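Local coordinates for protein transketolase (Campylobacter jejuni, PDB 3L84) that belongs to the transketolase family and, like its relatives, probably binds thiamine diphosphate between paired cofactor-binding domains that precede a C-terminal domain, at residues N467-R472 and M559-L564; E507-D512 and L520-E525; K501-N506 and E536-L541. All blocks are in the same frame, centred on the assembly; numbering follows the deposited sequence.

Contact 1 (N467-R472 and M559-L564)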
loop_
_atom_site.group_PDB
_atom_site.type_symbol
_atom_site.label_atom_id
_atom_site.label_comp_id
_atom_site.label_asym_id
_atom_site.label_seq_id
_atom_site.Cartn_x
_atom_site.Cartn_y
_atom_site.Cartn_z
ATOM N N ASN A 467 6.748 3.531 -16.542
ATOM C CA ASN A 467 5.549 4.079 -17.170
ATOM C C ASN A 467 4.811 5.103 -16.298
ATOM O O ASN A 467 3.598 5.126 -16.266
ATOM C CB ASN A 467 4.540 2.985 -17.592
ATOM C CG ASN A 467 5.024 2.097 -18.681
ATOM O OD1 ASN A 467 6.017 2.407 -19.372
ATOM N ND2 ASN A 467 4.293 1.019 -18.918
ATOM N N PHE A 468 5.570 5.929 -15.607
ATOM C CA PHE A 468 5.064 7.033 -14.807
ATOM C C PHE A 468 5.945 8.208 -15.029
ATOM O O PHE A 468 7.210 8.076 -15.100
ATOM C CB PHE A 468 5.103 6.744 -13.300
ATOM C CG PHE A 468 3.763 6.768 -12.631
ATOM C CD1 PHE A 468 3.066 5.618 -12.518
ATOM C CD2 PHE A 468 3.160 7.954 -12.232
ATOM C CE1 PHE A 468 1.884 5.585 -11.966
ATOM C CE2 PHE A 468 1.899 7.896 -11.619
ATOM C CZ PHE A 468 1.268 6.731 -11.527
ATOM N N LEU A 469 5.349 9.373 -15.113
ATOM C CA LEU A 469 6.095 10.624 -14.990
ATOM C C LEU A 469 5.882 11.183 -13.590
ATOM O O LEU A 469 4.749 11.216 -13.133
ATOM C CB LEU A 469 5.622 11.632 -16.020
ATOM C CG LEU A 469 5.805 11.207 -17.468
ATOM C CD1 LEU A 469 5.274 12.294 -18.407
ATOM C CD2 LEU A 469 7.279 10.899 -17.792
ATOM N N THR A 470 6.931 11.621 -12.924
ATOM C CA THR A 470 6.790 12.129 -11.569
ATOM C C THR A 470 7.220 13.595 -11.629
ATOM O O THR A 470 8.421 13.903 -11.641
ATOM C CB THR A 470 7.628 11.353 -10.561
ATOM O OG1 THR A 470 7.290 9.950 -10.690
ATOM C CG2 THR A 470 7.359 11.778 -9.113
ATOM N N PHE A 471 6.265 14.508 -11.645
ATOM C CA PHE A 471 6.552 15.942 -11.717
ATOM C C PHE A 471 6.631 16.546 -10.338
ATOM O O PHE A 471 5.740 16.324 -9.515
ATOM C CB PHE A 471 5.483 16.672 -12.497
ATOM C CG PHE A 471 5.440 16.329 -13.945
ATOM C CD1 PHE A 471 6.379 16.838 -14.812
ATOM C CD2 PHE A 471 4.472 15.477 -14.440
ATOM C CE1 PHE A 471 6.315 16.556 -16.171
ATOM C CE2 PHE A 471 4.432 15.201 -15.801
ATOM C CZ PHE A 471 5.359 15.747 -16.626
ATOM N N ARG A 472 7.676 17.313 -10.056
ATOM C CA ARG A 472 7.822 18.016 -8.771
ATOM C C ARG A 472 8.123 19.490 -9.097
ATOM O O ARG A 472 9.276 19.931 -9.066
ATOM C CB ARG A 472 8.863 17.366 -7.901
ATOM C CG ARG A 472 8.987 17.931 -6.539
ATOM C CD ARG A 472 9.840 17.065 -5.586
ATOM N NE ARG A 472 9.882 17.624 -4.223
ATOM C CZ ARG A 472 10.900 18.239 -3.649
ATOM N NH1 ARG A 472 12.081 18.341 -4.214
ATOM N NH2 ARG A 472 10.718 18.698 -2.427
HETATM N N MSE A 559 15.011 20.441 -12.112
HETATM C CA MSE A 559 14.633 19.132 -12.622
HETATM C C MSE A 559 13.228 18.775 -12.152
HETATM O O MSE A 559 13.036 17.935 -11.248
HETATM C CB MSE A 559 15.639 18.074 -12.169
HETATM C CG MSE A 559 15.436 16.693 -12.833
HETATM SE SE MSE A 559 16.465 15.271 -12.082
HETATM C CE MSE A 559 15.592 15.281 -10.360
ATOM N N PRO A 560 12.211 19.334 -12.799
ATOM C CA PRO A 560 10.851 18.986 -12.453
ATOM C C PRO A 560 10.491 17.548 -12.762
ATOM O O PRO A 560 9.528 17.057 -12.182
ATOM C CB PRO A 560 10.024 19.993 -13.269
ATOM C CG PRO A 560 10.914 20.390 -14.391
ATOM C CD PRO A 560 12.275 20.446 -13.774
ATOM N N CYS A 561 11.181 16.869 -13.682
ATOM C CA CYS A 561 10.839 15.481 -13.980
ATOM C C CYS A 561 12.080 14.657 -14.329
ATOM O O CYS A 561 12.616 14.730 -15.429
ATOM C CB CYS A 561 9.777 15.412 -15.068
ATOM S SG CYS A 561 9.238 13.711 -15.377
ATOM N N PHE A 562 12.505 13.824 -13.393
ATOM C CA PHE A 562 13.670 12.911 -13.563
ATOM C C PHE A 562 13.489 11.999 -14.779
ATOM O O PHE A 562 14.429 11.840 -15.579
ATOM C CB PHE A 562 13.820 12.109 -12.258
ATOM C CG PHE A 562 15.014 11.186 -12.173
ATOM C CD1 PHE A 562 16.139 11.559 -11.472
ATOM C CD2 PHE A 562 14.973 9.941 -12.703
ATOM C CE1 PHE A 562 17.219 10.686 -11.346
ATOM C CE2 PHE A 562 16.081 9.071 -12.584
ATOM C CZ PHE A 562 17.188 9.477 -11.931
ATOM N N GLU A 563 12.309 11.413 -14.939
ATOM C CA GLU A 563 12.082 10.451 -16.021
ATOM C C GLU A 563 12.243 11.090 -17.394
ATOM O O GLU A 563 12.787 10.479 -18.311
ATOM C CB GLU A 563 10.704 9.817 -15.902
ATOM C CG GLU A 563 10.531 9.043 -14.622
ATOM C CD GLU A 563 9.867 9.798 -13.461
ATOM O OE1 GLU A 563 9.890 11.056 -13.421
ATOM O OE2 GLU A 563 9.218 9.114 -12.639
ATOM N N LEU A 564 11.779 12.328 -17.555
ATOM C CA LEU A 564 11.974 13.008 -18.819
ATOM C C LEU A 564 13.422 13.352 -19.036
ATOM O O LEU A 564 13.908 13.272 -20.165
ATOM C CB LEU A 564 11.120 14.283 -18.940
ATOM C CG LEU A 564 9.635 14.076 -19.077
ATOM C CD1 LEU A 564 8.915 15.440 -19.048
ATOM C CD2 LEU A 564 9.302 13.290 -20.314
HETATM O O HOH W 1 10.788 12.823 -11.280
#

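Contact 2 (E507-D512 and L520-E525)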
loop_
_atom_site.group_PDB
_atom_site.type_symbol
_atom_site.label_atom_id
_atom_site.label_comp_id
_atom_site.label_asym_id
_atom_site.label_seq_id
_atom_site.Cartn_x
_atom_site.Cartn_y
_atom_site.Cartn_z
ATOM N N GLU A 507 12.887 33.013 -15.786
ATOM C CA GLU A 507 12.630 32.222 -16.984
ATOM C C GLU A 507 13.799 31.275 -17.317
ATOM O O GLU A 507 14.936 31.544 -16.961
ATOM C CB GLU A 507 12.282 33.130 -18.171
ATOM C CG GLU A 507 10.874 33.777 -18.027
ATOM C CD GLU A 507 10.261 34.278 -19.332
ATOM O OE1 GLU A 507 9.001 34.202 -19.483
ATOM O OE2 GLU A 507 11.030 34.752 -20.200
ATOM N N PRO A 508 13.513 30.158 -18.006
ATOM C CA PRO A 508 14.592 29.262 -18.410
ATOM C C PRO A 508 15.663 29.976 -19.254
ATOM O O PRO A 508 15.345 30.844 -20.086
ATOM C CB PRO A 508 13.874 28.212 -19.254
ATOM C CG PRO A 508 12.463 28.263 -18.794
ATOM C CD PRO A 508 12.196 29.669 -18.465
ATOM N N VAL A 509 16.927 29.632 -19.036
ATOM C CA VAL A 509 18.081 30.042 -19.838
ATOM C C VAL A 509 18.305 29.118 -21.043
ATOM O O VAL A 509 18.663 29.544 -22.131
ATOM C CB VAL A 509 19.363 30.032 -18.957
ATOM C CG1 VAL A 509 20.608 30.272 -19.785
ATOM C CG2 VAL A 509 19.233 31.052 -17.824
ATOM N N PHE A 510 18.143 27.824 -20.831
ATOM C CA PHE A 510 18.357 26.838 -21.882
ATOM C C PHE A 510 17.542 25.605 -21.497
ATOM O O PHE A 510 17.582 25.167 -20.358
ATOM C CB PHE A 510 19.847 26.486 -22.064
ATOM C CG PHE A 510 20.055 25.358 -23.019
ATOM C CD1 PHE A 510 19.918 25.557 -24.377
ATOM C CD2 PHE A 510 20.299 24.091 -22.563
ATOM C CE1 PHE A 510 20.062 24.492 -25.267
ATOM C CE2 PHE A 510 20.468 23.042 -23.443
ATOM C CZ PHE A 510 20.338 23.242 -24.771
ATOM N N GLY A 511 16.793 25.064 -22.453
ATOM C CA GLY A 511 15.878 23.973 -22.209
ATOM C C GLY A 511 14.611 24.384 -21.494
ATOM O O GLY A 511 14.404 25.580 -21.202
ATOM N N ASP A 512 13.716 23.438 -21.217
ATOM C CA ASP A 512 12.503 23.776 -20.496
ATOM C C ASP A 512 12.003 22.521 -19.769
ATOM O O ASP A 512 12.625 21.457 -19.809
ATOM C CB ASP A 512 11.432 24.389 -21.445
ATOM C CG ASP A 512 10.548 25.431 -20.755
ATOM O OD1 ASP A 512 10.333 25.381 -19.548
ATOM O OD2 ASP A 512 10.098 26.347 -21.501
ATOM N N LEU A 520 18.446 27.145 -15.244
ATOM C CA LEU A 520 17.981 28.442 -14.718
ATOM C C LEU A 520 19.120 29.449 -14.671
ATOM O O LEU A 520 18.886 30.657 -14.659
ATOM C CB LEU A 520 17.434 28.309 -13.275
ATOM C CG LEU A 520 16.127 27.601 -13.194
ATOM C CD1 LEU A 520 15.801 27.323 -11.746
ATOM C CD2 LEU A 520 15.024 28.440 -13.833
ATOM N N LYS A 521 20.353 28.957 -14.567
ATOM C CA LYS A 521 21.536 29.818 -14.479
ATOM C C LYS A 521 22.643 29.073 -15.150
ATOM O O LYS A 521 22.814 27.869 -14.912
ATOM C CB LYS A 521 21.891 30.128 -13.016
ATOM C CG LYS A 521 23.090 31.021 -12.806
ATOM C CD LYS A 521 23.277 31.236 -11.310
ATOM C CE LYS A 521 24.526 31.989 -10.948
ATOM N NZ LYS A 521 24.346 32.528 -9.564
ATOM N N GLU A 522 23.373 29.756 -16.023
ATOM C CA GLU A 522 24.469 29.143 -16.769
ATOM C C GLU A 522 25.651 30.066 -16.727
ATOM O O GLU A 522 25.524 31.241 -17.051
ATOM C CB GLU A 522 24.075 28.874 -18.217
ATOM C CG GLU A 522 25.106 28.074 -19.054
ATOM C CD GLU A 522 24.624 27.645 -20.421
ATOM O OE1 GLU A 522 23.769 28.334 -21.011
ATOM O OE2 GLU A 522 25.128 26.629 -20.934
ATOM N N SER A 523 26.792 29.507 -16.371
ATOM C CA SER A 523 28.032 30.260 -16.296
ATOM C C SER A 523 29.109 29.574 -17.109
ATOM O O SER A 523 29.249 28.343 -17.063
ATOM C CB SER A 523 28.488 30.386 -14.842
ATOM O OG SER A 523 27.495 31.015 -14.045
ATOM N N LYS A 524 29.906 30.389 -17.805
ATOM C CA LYS A 524 31.052 29.896 -18.543
ATOM C C LYS A 524 32.029 29.226 -17.573
ATOM O O LYS A 524 32.270 29.715 -16.461
ATOM C CB LYS A 524 31.725 31.050 -19.302
ATOM N N GLU A 525 32.549 28.075 -17.986
ATOM C CA GLU A 525 33.532 27.321 -17.197
ATOM C C GLU A 525 33.031 27.085 -15.762
ATOM O O GLU A 525 33.756 27.281 -14.786
ATOM C CB GLU A 525 34.893 28.024 -17.208
ATOM C CG GLU A 525 35.535 28.120 -18.594
ATOM C CD GLU A 525 35.856 26.750 -19.209
ATOM O OE1 GLU A 525 36.228 25.821 -18.464
ATOM O OE2 GLU A 525 35.725 26.609 -20.444
HETATM O O HOH W 2 16.347 31.910 -14.411
#

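Contact 3 (K501-N506 and E536-L541)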
loop_
_atom_site.group_PDB
_atom_site.type_symbol
_atom_site.label_atom_id
_atom_site.label_comp_id
_atom_site.label_asym_id
_atom_site.label_seq_id
_atom_site.Cartn_x
_atom_site.Cartn_y
_atom_site.Cartn_z
ATOM N N LYS A 501 4.641 27.826 0.860
ATOM C CA LYS A 501 4.884 28.731 -0.230
ATOM C C LYS A 501 6.299 28.564 -0.794
ATOM O O LYS A 501 7.289 28.525 -0.029
ATOM C CB LYS A 501 4.728 30.176 0.270
ATOM C CG LYS A 501 4.771 31.206 -0.850
ATOM C CD LYS A 501 4.557 32.651 -0.361
ATOM C CE LYS A 501 3.162 32.866 0.102
ATOM N NZ LYS A 501 2.851 34.336 0.198
ATOM N N LEU A 502 6.382 28.543 -2.123
ATOM C CA LEU A 502 7.644 28.530 -2.870
ATOM C C LEU A 502 7.830 29.815 -3.662
ATOM O O LEU A 502 6.867 30.488 -4.038
ATOM C CB LEU A 502 7.680 27.350 -3.853
ATOM C CG LEU A 502 7.326 25.971 -3.267
ATOM C CD1 LEU A 502 7.552 24.886 -4.314
ATOM C CD2 LEU A 502 8.076 25.683 -1.975
ATOM N N LYS A 503 9.069 30.096 -4.020
ATOM C CA LYS A 503 9.399 31.317 -4.726
ATOM C C LYS A 503 9.307 31.122 -6.214
ATOM O O LYS A 503 9.828 30.194 -6.793
ATOM C CB LYS A 503 10.807 31.773 -4.371
ATOM C CG LYS A 503 11.021 32.070 -2.898
ATOM C CD LYS A 503 10.420 33.405 -2.415
ATOM C CE LYS A 503 10.773 34.607 -3.288
ATOM N NZ LYS A 503 10.336 35.944 -2.696
ATOM N N ALA A 504 8.665 32.059 -6.868
ATOM C CA ALA A 504 8.596 32.015 -8.316
ATOM C C ALA A 504 9.994 32.091 -8.933
ATOM O O ALA A 504 10.862 32.848 -8.472
ATOM C CB ALA A 504 7.739 33.185 -8.814
ATOM N N LEU A 505 10.221 31.325 -9.994
ATOM C CA LEU A 505 11.484 31.293 -10.704
ATOM C C LEU A 505 11.557 32.338 -11.792
ATOM O O LEU A 505 10.559 32.860 -12.282
ATOM C CB LEU A 505 11.697 29.918 -11.371
ATOM C CG LEU A 505 11.629 28.699 -10.471
ATOM C CD1 LEU A 505 11.885 27.428 -11.295
ATOM C CD2 LEU A 505 12.620 28.815 -9.315
ATOM N N ASN A 506 12.786 32.646 -12.170
ATOM C CA ASN A 506 13.017 33.379 -13.382
ATOM C C ASN A 506 12.893 32.446 -14.591
ATOM O O ASN A 506 12.827 31.226 -14.449
ATOM C CB ASN A 506 14.361 34.122 -13.298
ATOM C CG ASN A 506 14.343 35.200 -12.205
ATOM O OD1 ASN A 506 13.561 36.156 -12.272
ATOM N ND2 ASN A 506 15.161 35.016 -11.159
ATOM N N GLU A 536 13.406 22.828 -3.385
ATOM C CA GLU A 536 14.856 23.059 -3.188
ATOM C C GLU A 536 15.519 23.893 -4.260
ATOM O O GLU A 536 16.698 24.219 -4.146
ATOM C CB GLU A 536 15.568 21.699 -3.006
ATOM C CG GLU A 536 15.357 21.128 -1.629
ATOM C CD GLU A 536 13.917 20.764 -1.351
ATOM O OE1 GLU A 536 13.451 19.761 -1.953
ATOM O OE2 GLU A 536 13.242 21.460 -0.554
ATOM N N VAL A 537 14.788 24.278 -5.297
ATOM C CA VAL A 537 15.416 25.037 -6.387
ATOM C C VAL A 537 15.871 26.415 -5.922
ATOM O O VAL A 537 16.963 26.868 -6.227
ATOM C CB VAL A 537 14.469 25.134 -7.630
ATOM C CG1 VAL A 537 15.056 26.081 -8.704
ATOM C CG2 VAL A 537 14.254 23.768 -8.228
ATOM N N TRP A 538 15.045 27.089 -5.144
ATOM C CA TRP A 538 15.391 28.414 -4.682
ATOM C C TRP A 538 16.635 28.374 -3.789
ATOM O O TRP A 538 17.517 29.237 -3.886
ATOM C CB TRP A 538 14.190 28.985 -3.917
ATOM C CG TRP A 538 14.344 30.404 -3.663
ATOM C CD1 TRP A 538 14.567 30.998 -2.456
ATOM C CD2 TRP A 538 14.291 31.461 -4.643
ATOM N NE1 TRP A 538 14.654 32.367 -2.620
ATOM C CE2 TRP A 538 14.484 32.670 -3.951
ATOM C CE3 TRP A 538 14.102 31.493 -6.038
ATOM C CZ2 TRP A 538 14.487 33.908 -4.608
ATOM C CZ3 TRP A 538 14.094 32.710 -6.689
ATOM C CH2 TRP A 538 14.292 33.903 -5.974
ATOM N N LEU A 539 16.739 27.355 -2.934
ATOM C CA LEU A 539 17.940 27.191 -2.104
ATOM C C LEU A 539 19.181 27.115 -2.992
ATOM O O LEU A 539 20.236 27.686 -2.666
ATOM C CB LEU A 539 17.794 25.915 -1.230
ATOM C CG LEU A 539 19.057 25.470 -0.523
ATOM C CD1 LEU A 539 19.558 26.461 0.503
ATOM C CD2 LEU A 539 18.794 24.115 0.158
ATOM N N CYS A 540 19.076 26.384 -4.094
ATOM C CA CYS A 540 20.198 26.267 -5.022
ATOM C C CYS A 540 20.484 27.573 -5.756
ATOM O O CYS A 540 21.643 27.914 -5.949
ATOM C CB CYS A 540 19.970 25.154 -6.014
ATOM S SG CYS A 540 20.048 23.519 -5.243
ATOM N N LEU A 541 19.464 28.331 -6.147
ATOM C CA LEU A 541 19.713 29.629 -6.767
ATOM C C LEU A 541 20.465 30.554 -5.784
ATOM O O LEU A 541 21.441 31.235 -6.160
ATOM C CB LEU A 541 18.406 30.280 -7.250
ATOM C CG LEU A 541 17.802 29.619 -8.460
ATOM C CD1 LEU A 541 16.326 30.076 -8.606
ATOM C CD2 LEU A 541 18.599 29.890 -9.748
#

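Contact 1 (N467-R472 and M559-L564)
Thr-470 and Glu-563 form the polar centre of this buried contact. The Glu-563 carboxylate grips the threonine twice: OE2 accepts from Thr-470 OG1 at 2.9 Å through its syn lone pair, and OE1 accepts from Thr-470 N at 3.1 Å, the nitrogen standing above the carboxylate plane. A bend at chi2 (95°) places CD near the strand. Glutamate suits the site because its two oxygens serve a hydroxyl and a peptide N-H of one residue. A water, accepting from Phe-562 N, donates to OE1 and, at 2.6 Å, to Thr-470 O.

The backbones meet at Pro-560 O, which accepts from Arg-472 N at 2.8 Å and also receives the CA-H of Phe-471, CA lying 3.2 Å from that oxygen. The guanidinium of Arg-472 is engaged elsewhere, by Ser-533, Asp-442 and Glu-536.

Among the sulfur and apolar contacts, Cys-561 SG lies over one face of the Phe-471 ring, 4.5 Å from its centroid. Anti to its own backbone N (chi1 -176°), SG also takes a weak capping bond from Leu-564 N, so a small, polarisable thiol serves both helix start and aromatic ring. Leu-469 CD2 meets Leu-564 CD2 at 4.0 Å, the two side chains crossing at about a right angle, while Leu-564 CD1 packs on Phe-471 CE1.

The arrangement is a domain interface: strand 469-471, an outermost strand, within this chain, of the parallel sheet of the pyrimidine-binding domain, receives the cysteine N-cap and first turn of helix 562-566 from the C-terminal domain.

Contact 2 (E507-D512 and L520-E525)
Leu-520 O and Glu-507 O are joined by one water that donates to both, at 2.8 Å from Leu-520 O and 2.9 Å from Glu-507 O, so the water bridges the two backbones here. Two classic beta bulges shape this surface corner of the C-terminal domain: Val-509 and Phe-510 both face Leu-519, while Leu-520 and Lys-521 both face Val-556 of strand 554-558.

Val-509 points its CB toward 520-525. It is modelled in two conformers; in the one described here CG1 is anti to the backbone N (chi1 172°) and meets Glu-522, while CG2 comes near Leu-520 O, so these approaches hold for that conformer alone. A short branched side chain suits the place in that each methyl, in this conformer, has a neighbour.

Glu-522 runs extended beyond CG past the valine, the two side chains crossing obliquely, and its OE1 forms a salt bridge with Arg-575. That arginine also makes a cation-pi contact with Phe-510, so one arginine touches a side chain from each segment. Glu-507 OE1 forms a salt bridge with Lys-334. Leu-520 also packs on Val-537 and Leu-541 of helix 537-549, and its CD2 lies 4.4 Å from Glu-507 O.

Contact 3 (K501-N506 and E536-L541)
Lys-503 lies across one face of the Trp-538 indole. CB sits over the middle of the ring system, 3.5 Å from Trp-538 CD2. With chi1 at -60°, CG is anti to the carbonyl carbon and comes to rest above the five-membered ring, 3.5 Å from its centroid and only 4° off the normal, a CH-pi contact. Bends at chi2 and chi3 follow, and CE comes back to 4.0 Å from Trp-538 CZ2. NZ ends in a salt bridge with OD2 of Asp-337, whose OD1 accepts from Ala-504 N. Lysine suits such an exposed place: its methylenes cover an aromatic face while the ammonium pairs with an acid outside the two segments.

The contact seats the loop after strand 493-496, on its way from the pyrimidine-binding domain into the C-terminal domain, on the first turn of helix 537-549.

Leu-505 supplies the apolar half. Its CD2 comes at the edge of the indole, near the ring plane, and meets Val-537 CG1 at 3.7 Å and Leu-541 CD1 at 4.0 Å, crossing both side chains at about a right angle. Val-537 and Leu-541 stand one helical turn apart, linked by the hydrogen bond from Leu-541 N to Val-537 O, 2.9 Å.

In the fold
All three contacts lie on the same side of the chain's centre; contacts 1 and 3 join the pyrimidine-binding and C-terminal domains, and contact 2 sits at the surface nearby. Contacts 2 and 3 are neighbours, with centres about 15 Å apart, and share an apolar patch: Leu-520 CD1 packs 3.4 Å from Val-537 CG1 and 3.9 Å from Leu-505 CD1. Contact 1 reaches contact 3, about 18 Å between centres, through a salt bridge in which Arg-472 NH2 lies 3.0 Å from Glu-536 OE1. Contacts 1 and 2 do not touch, their nearest atoms being about 6 Å apart. Thus helix 537-549 and the residue before it connect a buried domain interface with the surface corner at 520-525.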